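Local coordinates for protein glutamate racemase (Campylobacter jejuni, PDB 3UHF) that belongs to the Asp/Glu/hydantoin racemase family and is built as an alpha/beta protein with two parallel sheets, binding D-glutamic acid in a pocket, at residues K68-L79 with Y100-F111. Sequence-based numbering, arbitrary orientation.
Sequences KDTIIKFCLEAL and YALDALRAKAHF
Leu79 overlaps several residues at the C-terminal end of helix 102-108 and just beyond it. Its CG stands anti to the backbone N (chi1 -177°), and the two methyls part from there. CD2 lies 3.7 Å from Lys108 CG, on the aliphatic part of that lysine. CD1 meets Phe111 CZ at 3.9 Å and also touches the methyl of Ala109. Leu105 CD2 settles among Cys75, Leu76 and Leu79, 3.7 Å from Cys75 O and 3.9 Å from Leu79 CB. Ala101 CB packs against Cys75 SG at 3.6 Å. Ile72 sets CG2 against Ala104 CB at 4.0 Å. At the other end the Tyr100 ring is lined by Lys68 and Ile71. The Lys68 and Tyr100 side chains cross at about a right angle, with Lys68 CG 3.5 Å from Tyr100 CD1. Lys68 NZ makes a salt bridge to Asp69 OD1 that includes a weak hydrogen bond. No hydrogen bond joins the segments; side chains pack on one another and on backbone carbonyls. The helix axes run 30° from parallel. Tyr100 OH hydrogen-bonds to Ala142 O in helix 141-146. The two helices pack side by side on the five-stranded parallel sheet of an alpha/beta fold, where Cys75 touches Phe30 of strand 26-31 and Leu105 touches Ile92 of strand 89-92.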
# COMPACT_ATOMS: atom_id res chain seq x y z
N LYS A 68 -10.01 -10.82 -10.42
CA LYS A 68 -10.66 -9.51 -10.34
C LYS A 68 -12.02 -9.51 -9.63
O LYS A 68 -12.26 -8.72 -8.71
CB LYS A 68 -10.79 -8.91 -11.75
CG LYS A 68 -11.59 -7.61 -11.81
CD LYS A 68 -11.55 -6.97 -13.21
CE LYS A 68 -12.42 -7.71 -14.19
NZ LYS A 68 -13.88 -7.51 -13.92
N ASP A 69 -12.91 -10.40 -10.06
CA ASP A 69 -14.26 -10.48 -9.49
C ASP A 69 -14.26 -10.72 -7.98
O ASP A 69 -15.00 -10.08 -7.24
CB ASP A 69 -15.11 -11.54 -10.20
CG ASP A 69 -15.38 -11.19 -11.65
OD1 ASP A 69 -15.22 -10.00 -12.03
OD2 ASP A 69 -15.76 -12.10 -12.42
N THR A 70 -13.42 -11.65 -7.53
CA THR A 70 -13.29 -11.94 -6.11
C THR A 70 -12.75 -10.74 -5.32
O THR A 70 -13.28 -10.39 -4.26
CB THR A 70 -12.35 -13.16 -5.89
OG1 THR A 70 -12.91 -14.31 -6.54
CG2 THR A 70 -12.18 -13.46 -4.41
N ILE A 71 -11.70 -10.12 -5.85
CA ILE A 71 -11.09 -8.95 -5.22
C ILE A 71 -12.10 -7.82 -5.05
O ILE A 71 -12.22 -7.23 -3.98
CB ILE A 71 -9.88 -8.46 -6.03
CG1 ILE A 71 -8.74 -9.49 -5.96
CG2 ILE A 71 -9.39 -7.09 -5.52
CD1 ILE A 71 -7.70 -9.35 -7.08
N ILE A 72 -12.85 -7.55 -6.11
CA ILE A 72 -13.85 -6.48 -6.05
C ILE A 72 -14.93 -6.81 -5.03
O ILE A 72 -15.30 -5.98 -4.20
CB ILE A 72 -14.46 -6.22 -7.43
CG1 ILE A 72 -13.40 -5.59 -8.35
CG2 ILE A 72 -15.68 -5.31 -7.31
CD1 ILE A 72 -13.90 -5.30 -9.76
N LYS A 73 -15.41 -8.05 -5.06
CA LYS A 73 -16.44 -8.50 -4.14
C LYS A 73 -15.97 -8.31 -2.70
O LYS A 73 -16.69 -7.74 -1.88
CB LYS A 73 -16.77 -9.97 -4.39
CG LYS A 73 -17.75 -10.58 -3.41
CD LYS A 73 -17.77 -12.10 -3.54
CE LYS A 73 -18.75 -12.74 -2.57
NZ LYS A 73 -18.71 -14.23 -2.60
N PHE A 74 -14.76 -8.78 -2.39
CA PHE A 74 -14.21 -8.65 -1.05
C PHE A 74 -14.06 -7.18 -0.60
O PHE A 74 -14.32 -6.84 0.55
CB PHE A 74 -12.85 -9.36 -0.95
CG PHE A 74 -12.95 -10.88 -0.95
CD1 PHE A 74 -14.18 -11.52 -0.96
CD2 PHE A 74 -11.80 -11.66 -0.94
CE1 PHE A 74 -14.27 -12.91 -0.95
CE2 PHE A 74 -11.89 -13.05 -0.94
CZ PHE A 74 -13.12 -13.67 -0.94
N CYS A 75 -13.62 -6.32 -1.51
CA CYS A 75 -13.47 -4.90 -1.18
C CYS A 75 -14.80 -4.22 -0.87
O CYS A 75 -14.90 -3.42 0.07
CB CYS A 75 -12.76 -4.15 -2.31
SG CYS A 75 -11.03 -4.63 -2.50
N LEU A 76 -15.83 -4.54 -1.65
CA LEU A 76 -17.15 -3.98 -1.39
C LEU A 76 -17.68 -4.43 -0.03
O LEU A 76 -18.37 -3.67 0.65
CB LEU A 76 -18.14 -4.32 -2.51
CG LEU A 76 -17.91 -3.54 -3.81
CD1 LEU A 76 -18.78 -4.07 -4.94
CD2 LEU A 76 -18.18 -2.04 -3.59
N GLU A 77 -17.36 -5.66 0.38
CA GLU A 77 -17.73 -6.11 1.72
C GLU A 77 -17.01 -5.29 2.77
O GLU A 77 -17.57 -4.97 3.82
CB GLU A 77 -17.43 -7.60 1.90
CG GLU A 77 -18.20 -8.51 0.96
CD GLU A 77 -17.92 -9.98 1.23
OE1 GLU A 77 -17.11 -10.26 2.13
OE2 GLU A 77 -18.53 -10.84 0.56
N ALA A 78 -15.76 -4.93 2.49
CA ALA A 78 -14.98 -4.12 3.41
C ALA A 78 -15.61 -2.74 3.54
O ALA A 78 -15.71 -2.19 4.64
CB ALA A 78 -13.53 -4.01 2.92
N LEU A 79 -16.05 -2.18 2.42
CA LEU A 79 -16.75 -0.90 2.46
C LEU A 79 -17.97 -0.99 3.39
O LEU A 79 -18.19 -0.11 4.22
CB LEU A 79 -17.16 -0.48 1.05
CG LEU A 79 -17.84 0.89 0.92
CD1 LEU A 79 -16.97 1.97 1.52
CD2 LEU A 79 -18.17 1.19 -0.53
N TYR A 100 -7.89 -2.92 -8.78
CA TYR A 100 -9.16 -3.42 -9.33
C TYR A 100 -10.43 -2.75 -8.80
O TYR A 100 -11.39 -2.58 -9.55
CB TYR A 100 -9.28 -4.93 -9.12
CG TYR A 100 -8.29 -5.73 -9.94
CD1 TYR A 100 -8.51 -5.97 -11.29
CD2 TYR A 100 -7.12 -6.22 -9.37
CE1 TYR A 100 -7.61 -6.69 -12.05
CE2 TYR A 100 -6.22 -6.94 -10.11
CZ TYR A 100 -6.47 -7.17 -11.45
OH TYR A 100 -5.56 -7.89 -12.20
N ALA A 101 -10.44 -2.39 -7.52
CA ALA A 101 -11.70 -2.06 -6.84
C ALA A 101 -12.09 -0.58 -6.72
O ALA A 101 -13.18 -0.28 -6.23
CB ALA A 101 -11.73 -2.70 -5.46
N LEU A 102 -11.23 0.35 -7.12
CA LEU A 102 -11.52 1.77 -6.88
C LEU A 102 -12.81 2.29 -7.52
O LEU A 102 -13.56 3.03 -6.88
CB LEU A 102 -10.34 2.66 -7.27
CG LEU A 102 -9.08 2.45 -6.42
CD1 LEU A 102 -8.04 3.52 -6.75
CD2 LEU A 102 -9.41 2.46 -4.92
N ASP A 103 -13.07 1.93 -8.78
CA ASP A 103 -14.29 2.36 -9.47
C ASP A 103 -15.53 1.92 -8.70
O ASP A 103 -16.44 2.71 -8.48
CB ASP A 103 -14.37 1.81 -10.90
CG ASP A 103 -13.41 2.51 -11.85
OD1 ASP A 103 -12.83 3.55 -11.47
OD2 ASP A 103 -13.22 2.00 -12.98
N ALA A 104 -15.55 0.65 -8.31
CA ALA A 104 -16.71 0.09 -7.64
C ALA A 104 -16.89 0.72 -6.26
O ALA A 104 -18.01 1.02 -5.85
CB ALA A 104 -16.58 -1.42 -7.52
N LEU A 105 -15.78 0.92 -5.56
CA LEU A 105 -15.81 1.52 -4.23
C LEU A 105 -16.35 2.94 -4.30
O LEU A 105 -17.20 3.34 -3.50
CB LEU A 105 -14.42 1.52 -3.60
CG LEU A 105 -13.91 0.15 -3.13
CD1 LEU A 105 -12.44 0.23 -2.76
CD2 LEU A 105 -14.74 -0.34 -1.96
N ARG A 106 -15.86 3.70 -5.26
CA ARG A 106 -16.26 5.10 -5.39
C ARG A 106 -17.72 5.23 -5.80
O ARG A 106 -18.42 6.14 -5.36
CB ARG A 106 -15.33 5.81 -6.36
CG ARG A 106 -13.97 6.05 -5.76
CD ARG A 106 -12.94 6.36 -6.82
NE ARG A 106 -11.68 6.76 -6.21
CZ ARG A 106 -10.51 6.74 -6.84
NH1 ARG A 106 -10.45 6.33 -8.10
NH2 ARG A 106 -9.41 7.11 -6.20
N ALA A 107 -18.18 4.31 -6.64
CA ALA A 107 -19.58 4.33 -7.07
C ALA A 107 -20.53 4.15 -5.89
O ALA A 107 -21.66 4.62 -5.93
CB ALA A 107 -19.82 3.26 -8.13
N LYS A 108 -20.06 3.48 -4.84
CA LYS A 108 -20.91 3.17 -3.70
C LYS A 108 -20.73 4.15 -2.54
O LYS A 108 -21.70 4.56 -1.91
CB LYS A 108 -20.63 1.74 -3.22
CG LYS A 108 -21.51 1.28 -2.07
CD LYS A 108 -22.96 1.19 -2.50
CE LYS A 108 -23.80 0.42 -1.47
NZ LYS A 108 -23.99 1.18 -0.20
N ALA A 109 -19.48 4.51 -2.28
CA ALA A 109 -19.13 5.36 -1.13
C ALA A 109 -19.53 6.82 -1.32
O ALA A 109 -19.52 7.34 -2.44
CB ALA A 109 -17.63 5.25 -0.84
N HIS A 110 -19.86 7.49 -0.22
CA HIS A 110 -20.18 8.92 -0.29
C HIS A 110 -19.13 9.76 0.42
O HIS A 110 -19.39 10.88 0.84
CB HIS A 110 -21.59 9.19 0.25
CG HIS A 110 -22.65 8.48 -0.53
ND1 HIS A 110 -23.45 7.49 0.02
CD2 HIS A 110 -23.02 8.58 -1.83
CE1 HIS A 110 -24.28 7.04 -0.90
NE2 HIS A 110 -24.03 7.67 -2.03
N PHE A 111 -17.93 9.20 0.54
CA PHE A 111 -16.77 9.94 1.00
C PHE A 111 -15.60 9.60 0.07
O PHE A 111 -15.68 8.62 -0.66
CB PHE A 111 -16.44 9.59 2.46
CG PHE A 111 -16.56 8.13 2.75
CD1 PHE A 111 -15.56 7.24 2.36
CD2 PHE A 111 -17.66 7.63 3.43
CE1 PHE A 111 -15.67 5.89 2.63
CE2 PHE A 111 -17.78 6.28 3.70
CZ PHE A 111 -16.78 5.41 3.30